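Local coordinates for protein possible galactose mutarotase (Streptomyces platensis subsp. rosaceus, PDB 4RNL) that probably interconverts the alpha and beta anomers of galactose or a related aldose, as aldose 1-epimerases do, although its function is not established, at residues R24-S29 against G33-V38; Q46-P51 against Y338-R343; S76-L81 against D285-T290; W124-R127 against G132-L135; H136-D141 against P147-V152. All coordinates share one frame; numbering follows the deposited sequence.

Contact 1 (R24-S29 against G33-V38)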
# COMPACT_ATOMS: atom_id res chain seq x y z
N ARG A 24 -12.94 -8.42 -11.37
CA ARG A 24 -12.02 -9.01 -10.38
C ARG A 24 -11.09 -10.00 -11.08
O ARG A 24 -11.54 -10.92 -11.76
CB ARG A 24 -12.78 -9.71 -9.25
CG ARG A 24 -11.85 -10.31 -8.19
CD ARG A 24 -12.58 -10.70 -6.91
NE ARG A 24 -13.53 -11.79 -7.12
CZ ARG A 24 -14.17 -12.41 -6.13
NH1 ARG A 24 -13.98 -12.05 -4.88
NH2 ARG A 24 -15.02 -13.40 -6.41
N TRP A 25 -9.79 -9.80 -10.92
CA TRP A 25 -8.80 -10.70 -11.51
C TRP A 25 -8.27 -11.63 -10.44
O TRP A 25 -7.92 -11.19 -9.34
CB TRP A 25 -7.65 -9.88 -12.11
CG TRP A 25 -8.05 -9.15 -13.36
CD1 TRP A 25 -8.80 -8.00 -13.44
CD2 TRP A 25 -7.72 -9.51 -14.71
NE1 TRP A 25 -8.95 -7.64 -14.77
CE2 TRP A 25 -8.30 -8.55 -15.56
CE3 TRP A 25 -6.99 -10.56 -15.27
CZ2 TRP A 25 -8.17 -8.61 -16.95
CZ3 TRP A 25 -6.86 -10.62 -16.65
CH2 TRP A 25 -7.45 -9.64 -17.47
N THR A 26 -8.22 -12.92 -10.75
CA THR A 26 -7.75 -13.91 -9.79
C THR A 26 -6.42 -14.49 -10.26
O THR A 26 -6.32 -14.99 -11.38
CB THR A 26 -8.75 -15.06 -9.61
OG1 THR A 26 -9.97 -14.54 -9.08
CG2 THR A 26 -8.20 -16.09 -8.63
N LEU A 27 -5.41 -14.39 -9.40
CA LEU A 27 -4.10 -14.98 -9.67
C LEU A 27 -3.95 -16.16 -8.73
O LEU A 27 -4.09 -16.01 -7.51
CB LEU A 27 -3.00 -13.95 -9.39
CG LEU A 27 -2.71 -12.84 -10.41
CD1 LEU A 27 -3.95 -12.10 -10.87
CD2 LEU A 27 -1.72 -11.84 -9.85
N GLU A 28 -3.70 -17.34 -9.28
CA GLU A 28 -3.66 -18.56 -8.48
C GLU A 28 -2.40 -19.37 -8.78
O GLU A 28 -2.18 -19.75 -9.93
CB GLU A 28 -4.89 -19.42 -8.77
CG GLU A 28 -4.80 -20.85 -8.26
CD GLU A 28 -4.99 -20.94 -6.77
OE1 GLU A 28 -6.15 -20.80 -6.31
OE2 GLU A 28 -3.99 -21.15 -6.05
N SER A 29 -1.58 -19.65 -7.77
CA SER A 29 -0.38 -20.46 -7.97
C SER A 29 -0.40 -21.80 -7.24
O SER A 29 0.64 -22.43 -7.06
CB SER A 29 0.90 -19.67 -7.64
OG SER A 29 0.92 -19.18 -6.30
N GLY A 33 1.15 -22.33 -3.04
CA GLY A 33 1.39 -20.94 -3.40
C GLY A 33 0.33 -20.02 -2.83
O GLY A 33 -0.08 -20.17 -1.68
N LEU A 34 -0.11 -19.06 -3.64
CA LEU A 34 -1.05 -18.06 -3.18
C LEU A 34 -2.26 -18.00 -4.08
O LEU A 34 -2.22 -18.44 -5.23
CB LEU A 34 -0.40 -16.67 -3.23
CG LEU A 34 0.88 -16.37 -2.46
CD1 LEU A 34 1.15 -14.89 -2.56
CD2 LEU A 34 0.74 -16.80 -1.02
N ARG A 35 -3.33 -17.43 -3.55
CA ARG A 35 -4.39 -16.90 -4.40
C ARG A 35 -4.51 -15.42 -4.04
O ARG A 35 -4.62 -15.06 -2.85
CB ARG A 35 -5.73 -17.63 -4.20
CG ARG A 35 -6.83 -17.08 -5.11
CD ARG A 35 -8.02 -18.02 -5.24
NE ARG A 35 -8.60 -18.36 -3.95
CZ ARG A 35 -9.36 -19.43 -3.74
NH1 ARG A 35 -9.64 -20.25 -4.74
NH2 ARG A 35 -9.85 -19.67 -2.52
N VAL A 36 -4.43 -14.58 -5.05
CA VAL A 36 -4.56 -13.14 -4.88
C VAL A 36 -5.64 -12.67 -5.83
O VAL A 36 -5.67 -13.06 -6.99
CB VAL A 36 -3.23 -12.43 -5.22
CG1 VAL A 36 -3.41 -10.91 -5.16
CG2 VAL A 36 -2.11 -12.88 -4.25
N ARG A 37 -6.56 -11.85 -5.33
CA ARG A 37 -7.58 -11.27 -6.20
C ARG A 37 -7.43 -9.76 -6.23
O ARG A 37 -7.24 -9.13 -5.19
CB ARG A 37 -8.98 -11.66 -5.72
CG ARG A 37 -9.22 -13.16 -5.68
CD ARG A 37 -10.67 -13.48 -5.36
NE ARG A 37 -10.90 -14.92 -5.28
CZ ARG A 37 -11.13 -15.58 -4.15
NH1 ARG A 37 -11.18 -14.92 -2.99
NH2 ARG A 37 -11.32 -16.89 -4.16
N VAL A 38 -7.50 -9.19 -7.43
CA VAL A 38 -7.26 -7.76 -7.65
C VAL A 38 -8.44 -7.16 -8.41
O VAL A 38 -8.92 -7.73 -9.40
CB VAL A 38 -5.97 -7.54 -8.48
CG1 VAL A 38 -5.74 -6.05 -8.71
CG2 VAL A 38 -4.76 -8.15 -7.77
O HOH W 1 -11.89 -15.64 -7.40
O HOH W 2 -8.58 -20.54 -7.61
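Trp25 and Leu27 face Val38 and Val36 as hydrogen-bonded pairs of two antiparallel strands, whose directions differ by 162°, with Trp25 N reaching Val38 O at 2.7 Å and Leu27 N reaching Val36 O at 2.8 Å. Toward the turn Ser29 N still bonds to Leu34 O, while a side chain makes the return bond: Ser29 OG accepts from Leu34 N at 2.9 Å. The serine chi1 of 58° places the hydroxyl oxygen between the backbone N and the carbonyl carbon, within reach of that N-H; the same oxygen also bonds to Ala160 O. This is a beta hairpin, two neighbouring strands of the five-stranded antiparallel sheet. One of its faces is greasy, with Leu27 CB set 4.4 Å from Val36 CB and the leucine packed further on Leu158 of strand 150-159. The other face carries Arg24, Thr26, Glu28, Arg35 and Arg37. Here the Arg37 methylene CD sits over one face of the Arg24 guanidinium, 3.6 Å from NH1, near its rim; Gln46 takes a hydrogen bond from that NH1. Thr26 CG2 rests 3.9 Å from Arg35 CD. Glu28 OE1 lies 3.9 Å from Arg35 NH1, a long salt bridge well out of the guanidinium plane, so charge alone acts directly while a water bonds to both groups. Glu28 OE2 turns back to Gly30 N and Arg57, and Arg35 NE pairs with Glu49.

Contact 2 (Q46-P51 against Y338-R343)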
# COMPACT_ATOMS: atom_id res chain seq x y z
N GLN A 46 -8.10 -7.39 -3.13
CA GLN A 46 -9.29 -7.76 -2.36
C GLN A 46 -9.00 -8.90 -1.39
O GLN A 46 -9.45 -8.88 -0.24
CB GLN A 46 -10.43 -8.17 -3.28
CG GLN A 46 -11.75 -8.27 -2.54
CD GLN A 46 -12.47 -9.55 -2.84
OE1 GLN A 46 -12.09 -10.29 -3.75
NE2 GLN A 46 -13.52 -9.84 -2.07
N THR A 47 -8.26 -9.90 -1.86
CA THR A 47 -7.89 -11.01 -0.99
C THR A 47 -6.48 -11.53 -1.27
O THR A 47 -5.98 -11.46 -2.40
CB THR A 47 -8.88 -12.20 -1.08
OG1 THR A 47 -9.10 -12.54 -2.45
CG2 THR A 47 -10.23 -11.88 -0.42
N VAL A 48 -5.85 -12.06 -0.22
CA VAL A 48 -4.56 -12.72 -0.29
C VAL A 48 -4.68 -13.99 0.55
O VAL A 48 -4.99 -13.92 1.75
CB VAL A 48 -3.43 -11.83 0.29
CG1 VAL A 48 -2.14 -12.61 0.36
CG2 VAL A 48 -3.25 -10.57 -0.56
N GLU A 49 -4.47 -15.15 -0.06
CA GLU A 49 -4.57 -16.42 0.65
C GLU A 49 -3.25 -17.18 0.57
O GLU A 49 -2.66 -17.29 -0.50
CB GLU A 49 -5.70 -17.27 0.05
CG GLU A 49 -7.08 -16.68 0.31
CD GLU A 49 -8.14 -17.25 -0.61
OE1 GLU A 49 -8.87 -18.16 -0.17
OE2 GLU A 49 -8.25 -16.78 -1.76
N ALA A 50 -2.82 -17.71 1.71
CA ALA A 50 -1.51 -18.35 1.84
C ALA A 50 -1.60 -19.46 2.88
O ALA A 50 -2.39 -19.36 3.83
CB ALA A 50 -0.47 -17.31 2.28
N PRO A 51 -0.78 -20.50 2.73
CA PRO A 51 -0.84 -21.63 3.68
C PRO A 51 -0.19 -21.33 5.03
O PRO A 51 0.79 -20.57 5.09
CB PRO A 51 -0.08 -22.74 2.96
CG PRO A 51 0.90 -22.02 2.09
CD PRO A 51 0.20 -20.74 1.65
N TYR A 338 5.87 -9.09 -2.01
CA TYR A 338 5.38 -9.70 -0.78
C TYR A 338 5.64 -11.19 -0.89
O TYR A 338 4.94 -11.88 -1.62
CB TYR A 338 3.87 -9.48 -0.66
CG TYR A 338 3.43 -8.04 -0.54
CD1 TYR A 338 3.42 -7.19 -1.64
CD2 TYR A 338 2.97 -7.54 0.68
CE1 TYR A 338 2.99 -5.87 -1.53
CE2 TYR A 338 2.54 -6.23 0.80
CZ TYR A 338 2.55 -5.40 -0.31
OH TYR A 338 2.13 -4.10 -0.18
N ALA A 339 6.64 -11.69 -0.17
CA ALA A 339 7.01 -13.10 -0.25
C ALA A 339 6.54 -13.85 1.00
O ALA A 339 7.02 -13.58 2.10
CB ALA A 339 8.52 -13.26 -0.45
N PHE A 340 5.61 -14.78 0.81
CA PHE A 340 5.04 -15.52 1.93
C PHE A 340 5.73 -16.87 2.10
O PHE A 340 6.12 -17.50 1.12
CB PHE A 340 3.53 -15.71 1.76
CG PHE A 340 2.75 -14.42 1.80
CD1 PHE A 340 2.60 -13.64 0.67
CD2 PHE A 340 2.18 -13.98 3.00
CE1 PHE A 340 1.90 -12.43 0.72
CE2 PHE A 340 1.48 -12.79 3.05
CZ PHE A 340 1.34 -12.01 1.91
N SER A 341 5.86 -17.30 3.34
CA SER A 341 6.45 -18.60 3.66
C SER A 341 5.93 -19.00 5.03
O SER A 341 5.02 -18.36 5.55
CB SER A 341 7.97 -18.51 3.68
OG SER A 341 8.41 -17.58 4.66
N VAL A 342 6.52 -20.03 5.62
CA VAL A 342 6.15 -20.43 6.98
C VAL A 342 7.38 -20.71 7.80
O VAL A 342 8.46 -20.96 7.25
CB VAL A 342 5.23 -21.67 7.00
CG1 VAL A 342 3.91 -21.38 6.31
CG2 VAL A 342 5.92 -22.86 6.37
N ARG A 343 7.23 -20.65 9.12
CA ARG A 343 8.27 -21.07 10.06
C ARG A 343 7.69 -22.07 11.05
O ARG A 343 6.49 -22.07 11.33
CB ARG A 343 8.81 -19.89 10.86
CG ARG A 343 9.27 -18.70 10.07
CD ARG A 343 9.94 -17.70 11.01
NE ARG A 343 10.04 -16.37 10.42
CZ ARG A 343 10.21 -15.25 11.13
NH1 ARG A 343 10.28 -15.32 12.45
NH2 ARG A 343 10.28 -14.08 10.52
OXT ARG A 343 8.42 -22.88 11.63
O HOH W 3 2.46 -18.56 4.17
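Val48, Ala50 and Phe340 meet where two antiparallel sheets pack face to face, in the beta-sandwich architecture expected of the galactose mutarotase family. Strand 45-51 belongs to the five-stranded sheet and strand 332-342 to the nine-stranded one; the two segments run 31° apart, with axes 7.5 Å from each other at their closest, and no direct hydrogen bond passes between them. Apolar contact does most of the joining. Val48 CG1 comes obliquely to the far end of the Phe340 ring, 3.9 Å from CZ and 4.1 Å from CE1, and it gets there because it stands opposite the backbone N of its own residue (chi1 173°). Ala50 CB meets another part of the same ring, 4.3 Å from CD2. Leu34 and Leu60 also touch Phe340, and Leu270 of strand 268-274 packs on it too, so the phenyl group is set among aliphatic side chains from both sheets. Polar groups enter at the end of the strands, near the C-terminus. A water donates to Pro51 O at 2.8 Å and to Ser341 O at 2.9 Å, tying the two backbones together where no N-H reaches across. Beside the bridging water, the Val342 methyl CG1 approaches Pro51 O to 3.4 Å.

Contact 3 (S76-L81 against D285-T290)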
# COMPACT_ATOMS: atom_id res chain seq x y z
N SER A 76 -10.79 3.51 4.73
CA SER A 76 -9.76 2.64 5.28
C SER A 76 -8.66 2.36 4.28
O SER A 76 -7.60 1.85 4.64
CB SER A 76 -10.36 1.29 5.71
OG SER A 76 -11.21 1.43 6.84
N TYR A 77 -8.95 2.65 3.01
CA TYR A 77 -8.05 2.32 1.91
C TYR A 77 -7.67 0.84 1.86
O TYR A 77 -6.55 0.51 1.47
CB TYR A 77 -6.79 3.20 1.95
CG TYR A 77 -7.10 4.66 1.74
CD1 TYR A 77 -7.48 5.47 2.81
CD2 TYR A 77 -7.05 5.23 0.48
CE1 TYR A 77 -7.78 6.81 2.62
CE2 TYR A 77 -7.35 6.57 0.27
CZ TYR A 77 -7.72 7.35 1.35
OH TYR A 77 -8.02 8.69 1.15
N PHE A 78 -8.58 -0.05 2.24
CA PHE A 78 -8.29 -1.49 2.21
C PHE A 78 -7.77 -1.91 0.84
O PHE A 78 -8.40 -1.63 -0.17
CB PHE A 78 -9.53 -2.31 2.56
CG PHE A 78 -9.89 -2.29 4.01
CD1 PHE A 78 -8.92 -2.11 4.99
CD2 PHE A 78 -11.21 -2.48 4.41
CE1 PHE A 78 -9.26 -2.11 6.34
CE2 PHE A 78 -11.56 -2.48 5.76
CZ PHE A 78 -10.58 -2.30 6.72
N GLY A 79 -6.61 -2.57 0.83
CA GLY A 79 -6.01 -3.15 -0.37
C GLY A 79 -5.61 -2.21 -1.50
O GLY A 79 -5.19 -2.67 -2.58
N ALA A 80 -5.67 -0.91 -1.26
CA ALA A 80 -5.75 0.04 -2.37
C ALA A 80 -4.43 0.46 -3.01
O ALA A 80 -3.43 0.67 -2.32
CB ALA A 80 -6.53 1.27 -1.94
N LEU A 81 -4.46 0.59 -4.34
CA LEU A 81 -3.44 1.32 -5.08
C LEU A 81 -3.65 2.79 -4.73
O LEU A 81 -4.72 3.35 -4.98
CB LEU A 81 -3.66 1.09 -6.58
CG LEU A 81 -2.65 1.50 -7.66
CD1 LEU A 81 -3.17 1.07 -9.03
CD2 LEU A 81 -2.38 2.97 -7.67
N ASP A 285 -5.82 1.76 13.75
CA ASP A 285 -6.49 2.10 14.99
C ASP A 285 -7.85 2.77 14.80
O ASP A 285 -8.62 2.88 15.75
CB ASP A 285 -5.56 2.91 15.88
CG ASP A 285 -4.26 2.19 16.12
OD1 ASP A 285 -4.19 1.37 17.07
OD2 ASP A 285 -3.32 2.40 15.32
N HIS A 286 -8.16 3.19 13.58
CA HIS A 286 -9.45 3.83 13.32
C HIS A 286 -10.59 2.81 13.28
O HIS A 286 -11.76 3.17 13.43
CB HIS A 286 -9.40 4.59 12.00
CG HIS A 286 -9.42 3.70 10.79
ND1 HIS A 286 -8.28 3.09 10.30
CD2 HIS A 286 -10.43 3.33 9.98
CE1 HIS A 286 -8.60 2.37 9.24
NE2 HIS A 286 -9.89 2.50 9.02
N LEU A 287 -10.25 1.54 13.08
CA LEU A 287 -11.27 0.48 13.02
C LEU A 287 -12.01 0.34 14.36
O LEU A 287 -11.39 0.35 15.43
CB LEU A 287 -10.63 -0.84 12.58
CG LEU A 287 -10.08 -0.78 11.15
CD1 LEU A 287 -9.38 -2.07 10.74
CD2 LEU A 287 -11.19 -0.46 10.16
N ASP A 288 -13.33 0.21 14.30
CA ASP A 288 -14.14 0.32 15.51
C ASP A 288 -15.20 -0.77 15.67
O ASP A 288 -16.12 -0.64 16.48
CB ASP A 288 -14.78 1.72 15.59
CG ASP A 288 -15.82 1.96 14.50
OD1 ASP A 288 -16.03 1.09 13.63
OD2 ASP A 288 -16.45 3.04 14.52
N GLY A 289 -15.06 -1.86 14.92
CA GLY A 289 -15.96 -2.99 15.07
C GLY A 289 -17.28 -2.86 14.33
O GLY A 289 -18.19 -3.66 14.56
N THR A 290 -17.39 -1.89 13.44
CA THR A 290 -18.64 -1.67 12.70
C THR A 290 -18.66 -2.26 11.29
O THR A 290 -19.73 -2.47 10.71
CB THR A 290 -18.98 -0.18 12.61
OG1 THR A 290 -17.90 0.53 12.00
CG2 THR A 290 -19.23 0.39 14.01
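Ser76 meets His286 at the edge of the imidazole: OG lies 4° out of the ring plane and 2.8 Å from NE2, which donates the hydrogen bond. A chi1 of 74° sets CG of the histidine between the backbone N and the carbonyl carbon and carries the ring toward Ser76, and a chi2 of -82° points NE2 at OG; ND1 is hydrogen-bonded to Tyr282 OH. Leu287 comes in beside the histidine, with its CG above one face of the His286 ring and offset toward the rim. Its methyl CD2 then fills the corner between the two partners on the other segment, 3.8 Å from Ser76 OG and 3.9 Å from Phe78 CZ. Phe78 and Leu287 approach from opposite directions, and the methyl meets the phenyl ring obliquely. Under this group the Phe78 ring folds back on its own segment, so that Ser76 CB stands over the ring centre, 3.5 Å above the plane; Tyr184 meets the same ring edge to face. Both segments are loops of the mutarotase-like domain: 76-81 makes a type II turn from Tyr77 to Ala80, and 285-290 contains an Asx turn at Asp288. A phosphate ion, probably from the crystallisation liquor, lies about 4 Å from the Ser76 side chain and may mark a pocket. With NE2 donating, the Ser76 hydroxyl accepts here and its own hydrogen is left for another partner.

Contact 4 (W124-R127 against G132-L135)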
# COMPACT_ATOMS: atom_id res chain seq x y z
N TRP A 124 -9.52 1.38 -13.24
CA TRP A 124 -8.37 1.21 -14.12
C TRP A 124 -8.65 0.23 -15.27
O TRP A 124 -9.42 -0.73 -15.10
CB TRP A 124 -7.18 0.70 -13.30
CG TRP A 124 -6.69 1.71 -12.29
CD1 TRP A 124 -7.37 2.17 -11.20
CD2 TRP A 124 -5.43 2.39 -12.30
NE1 TRP A 124 -6.60 3.10 -10.52
CE2 TRP A 124 -5.41 3.25 -11.18
CE3 TRP A 124 -4.32 2.34 -13.14
CZ2 TRP A 124 -4.31 4.06 -10.89
CZ3 TRP A 124 -3.23 3.15 -12.85
CH2 TRP A 124 -3.24 4.00 -11.73
N ASP A 125 -8.06 0.49 -16.43
CA ASP A 125 -8.10 -0.48 -17.53
C ASP A 125 -7.21 -1.65 -17.14
O ASP A 125 -6.18 -1.45 -16.51
CB ASP A 125 -7.54 0.13 -18.83
CG ASP A 125 -8.45 1.19 -19.42
OD1 ASP A 125 -9.65 1.20 -19.08
OD2 ASP A 125 -7.96 2.01 -20.23
N ALA A 126 -7.59 -2.86 -17.51
CA ALA A 126 -6.81 -4.02 -17.14
C ALA A 126 -6.54 -4.91 -18.35
O ALA A 126 -7.38 -5.04 -19.24
CB ALA A 126 -7.53 -4.83 -16.05
N ARG A 127 -5.37 -5.54 -18.36
CA ARG A 127 -5.13 -6.60 -19.34
C ARG A 127 -4.24 -7.69 -18.76
O ARG A 127 -3.40 -7.43 -17.88
CB ARG A 127 -4.52 -6.05 -20.63
CG ARG A 127 -3.13 -5.49 -20.45
CD ARG A 127 -2.55 -5.02 -21.78
NE ARG A 127 -1.21 -4.46 -21.61
CZ ARG A 127 -0.08 -5.11 -21.84
NH1 ARG A 127 -0.11 -6.37 -22.27
NH2 ARG A 127 1.09 -4.52 -21.65
N GLY A 132 0.04 -12.56 -14.35
CA GLY A 132 -0.88 -11.66 -13.68
C GLY A 132 -1.67 -10.66 -14.52
O GLY A 132 -2.11 -10.95 -15.64
N VAL A 133 -1.85 -9.47 -13.95
CA VAL A 133 -2.66 -8.44 -14.58
C VAL A 133 -1.96 -7.08 -14.50
O VAL A 133 -1.32 -6.74 -13.48
CB VAL A 133 -4.08 -8.38 -13.94
CG1 VAL A 133 -3.99 -8.12 -12.42
CG2 VAL A 133 -4.94 -7.31 -14.61
N GLN A 134 -2.04 -6.32 -15.59
CA GLN A 134 -1.51 -4.96 -15.62
C GLN A 134 -2.65 -3.95 -15.68
O GLN A 134 -3.50 -4.02 -16.57
CB GLN A 134 -0.59 -4.79 -16.83
CG GLN A 134 0.02 -3.39 -16.99
CD GLN A 134 1.05 -3.34 -18.11
OE1 GLN A 134 0.73 -2.96 -19.23
NE2 GLN A 134 2.28 -3.74 -17.80
N LEU A 135 -2.68 -3.04 -14.71
CA LEU A 135 -3.65 -1.95 -14.70
C LEU A 135 -3.04 -0.71 -15.33
O LEU A 135 -1.85 -0.42 -15.15
CB LEU A 135 -4.08 -1.63 -13.26
CG LEU A 135 -4.68 -2.82 -12.52
CD1 LEU A 135 -5.26 -2.37 -11.19
CD2 LEU A 135 -5.74 -3.49 -13.35
O HOH W 4 -1.47 -1.93 -20.06
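Gln134 lies alongside Arg127 on the neighbouring strand, both side chains pointing the same way. From the backbone outward, Gln134 CB passes 4.0 Å from Arg127 O. The chain then leaves with CG opposite the backbone N (chi1 179°) and stays extended, bringing CD to 3.7 Å from Arg127 NH2. At the tip OE1 takes a weak, bent hydrogen bond from NH2 of Arg127 at 2.9 Å, and a water that accepts from Arg127 NE donates to OE1 as well. The amide and guanidinium planes stand almost perpendicular, 87° apart. The amide nitrogen NE2 turns to Thr155 OG1 on the next strand, so this one side chain spans three strands. These segments form a beta hairpin at the margin of the nine-stranded antiparallel sheet, 125-129 being an outermost strand within the chain. Arg127 and Gln134 are a hydrogen-bonded pair, with Gln134 N reaching Arg127 O at 2.9 Å. A leucine in place of Gln134 would probably leave Arg127 NH2 and Thr155 OG1 without their amide partners and the bridging water with one mate fewer. The face opposite these polar tips is apolar. There Ala126 CB touches Leu135 CD2 at 3.5 Å and Val133 CG2 at 3.9 Å, while Trp124 crosses Leu135 at about a right angle, their CB atoms 3.9 Å apart; its indole NE1 is hydrogen-bonded to Phe119 O.

Contact 5 (H136-D141 against P147-V152)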
# COMPACT_ATOMS: atom_id res chain seq x y z
N HIS A 136 -3.85 0.04 -16.08
CA HIS A 136 -3.35 1.22 -16.78
C HIS A 136 -4.37 2.34 -16.72
O HIS A 136 -5.54 2.11 -16.97
CB HIS A 136 -3.07 0.88 -18.24
CG HIS A 136 -2.68 2.06 -19.07
ND1 HIS A 136 -3.22 2.32 -20.31
CD2 HIS A 136 -1.79 3.06 -18.84
CE1 HIS A 136 -2.69 3.43 -20.81
NE2 HIS A 136 -1.81 3.89 -19.94
N ARG A 137 -3.92 3.55 -16.39
CA ARG A 137 -4.81 4.71 -16.42
C ARG A 137 -3.99 5.98 -16.52
O ARG A 137 -2.97 6.12 -15.85
CB ARG A 137 -5.66 4.76 -15.14
CG ARG A 137 -6.64 5.92 -15.09
CD ARG A 137 -7.36 5.96 -13.75
NE ARG A 137 -8.32 7.06 -13.67
CZ ARG A 137 -8.03 8.27 -13.21
NH1 ARG A 137 -6.80 8.55 -12.78
NH2 ARG A 137 -8.97 9.21 -13.18
N VAL A 138 -4.42 6.90 -17.38
CA VAL A 138 -3.81 8.21 -17.42
C VAL A 138 -4.57 9.13 -16.47
O VAL A 138 -5.79 9.28 -16.58
CB VAL A 138 -3.86 8.82 -18.81
CG1 VAL A 138 -3.24 10.21 -18.80
CG2 VAL A 138 -3.16 7.91 -19.81
N SER A 139 -3.85 9.74 -15.53
CA SER A 139 -4.42 10.75 -14.64
C SER A 139 -4.17 12.09 -15.31
O SER A 139 -3.01 12.51 -15.46
CB SER A 139 -3.73 10.69 -13.28
OG SER A 139 -4.05 11.81 -12.47
N PRO A 140 -5.24 12.77 -15.76
CA PRO A 140 -5.00 13.96 -16.59
C PRO A 140 -4.41 15.13 -15.81
O PRO A 140 -4.48 15.15 -14.58
CB PRO A 140 -6.39 14.31 -17.13
CG PRO A 140 -7.35 13.62 -16.21
CD PRO A 140 -6.67 12.40 -15.70
N ASP A 141 -3.81 16.06 -16.55
CA ASP A 141 -3.29 17.31 -16.01
C ASP A 141 -4.36 17.97 -15.14
O ASP A 141 -5.49 18.17 -15.59
CB ASP A 141 -2.91 18.22 -17.17
CG ASP A 141 -2.38 19.58 -16.73
OD1 ASP A 141 -1.68 19.68 -15.69
OD2 ASP A 141 -2.64 20.56 -17.45
N PRO A 147 -0.32 18.76 -11.24
CA PRO A 147 -0.06 19.18 -12.62
C PRO A 147 0.48 18.03 -13.47
O PRO A 147 1.11 17.10 -12.96
CB PRO A 147 1.00 20.28 -12.46
CG PRO A 147 1.77 19.85 -11.24
CD PRO A 147 0.77 19.15 -10.33
N GLY A 148 0.22 18.08 -14.78
CA GLY A 148 0.76 17.08 -15.68
C GLY A 148 -0.13 15.86 -15.84
O GLY A 148 -0.71 15.37 -14.87
N ALA A 149 -0.25 15.38 -17.08
CA ALA A 149 -0.93 14.11 -17.32
C ALA A 149 0.04 12.99 -16.98
O ALA A 149 1.13 12.90 -17.56
CB ALA A 149 -1.37 14.02 -18.77
N LEU A 150 -0.35 12.12 -16.05
CA LEU A 150 0.52 11.04 -15.59
C LEU A 150 0.02 9.71 -16.15
O LEU A 150 -1.07 9.25 -15.80
CB LEU A 150 0.56 11.00 -14.06
CG LEU A 150 1.59 10.05 -13.44
CD1 LEU A 150 3.02 10.58 -13.65
CD2 LEU A 150 1.32 9.81 -11.96
N ASP A 151 0.83 9.09 -17.01
CA ASP A 151 0.51 7.81 -17.63
C ASP A 151 1.02 6.70 -16.72
O ASP A 151 2.23 6.50 -16.60
CB ASP A 151 1.20 7.74 -19.00
CG ASP A 151 0.69 6.58 -19.85
OD1 ASP A 151 -0.08 5.75 -19.35
OD2 ASP A 151 1.08 6.50 -21.04
N VAL A 152 0.11 5.98 -16.06
CA VAL A 152 0.50 5.05 -15.00
C VAL A 152 0.17 3.61 -15.34
O VAL A 152 -0.93 3.32 -15.83
CB VAL A 152 -0.22 5.38 -13.67
CG1 VAL A 152 0.24 4.44 -12.54
CG2 VAL A 152 0.01 6.83 -13.28
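The hairpin of strands 132-139 and 150-159 pairs Arg137 with Val152 and Ser139 with Leu150, both as hydrogen-bonded pairs; Leu150 N lies 2.8 Å from Ser139 O. On one face His136 slants across to Asp151, NE2 donating at 2.6 Å to the syn lone pair of OD1. The acceptor lies in the imidazole plane, whereas the carboxylate is turned 42° from it. A chi1 of 174°, with CG opposite the backbone N, swings the ring over its partner strand, so that CD2 also meets Val152 O edge-on at 3.1 Å. An alanine at His136 would probably leave the Asp151 carboxylate without this donor and more able to turn, with a weak, long ion pair to Arg153 remaining. Val138 CG2 sits 3.8 Å from the same OD1. Arg137 and Ser139, on the other face, send their polar ends to Glu143 in the connecting loop. Nearer that loop Asp141 OD1 accepts from Gly148 N at 2.6 Å, met on the anti side but out of the carboxylate plane. Gly148 has a positive phi of 89°, where a side chain would crowd the preceding carbonyl. The whole is an antiparallel beta hairpin with a cross-strand histidine-carboxylate hydrogen bond.

How the contacts relate
Contacts 1 and 2, centred 11 Å apart, are joined by the Arg35-Glu49 salt bridge (NE to OE2, 2.7 Å), since strands 35-39 and 45-51 are neighbours in the five-stranded sheet. Contact 1 also packs on contact 4: the Trp25 indole lies against Ala126 and Val133, linking that sheet to the nine-stranded one. Contacts 4 and 5 share strand 132-139, with Asp125 O 2.8 Å from His136 N and Trp124 against Arg137 and Val152. Contact 2 reaches the nine-stranded sheet through 338-343 and contact 5 lies on it, their centres 32 Å apart on opposite sides of the chain's centre. Contact 3, beside the phosphate, touches contact 4 where Leu81 CD1 meets Trp124 CZ2 at 3.7 Å.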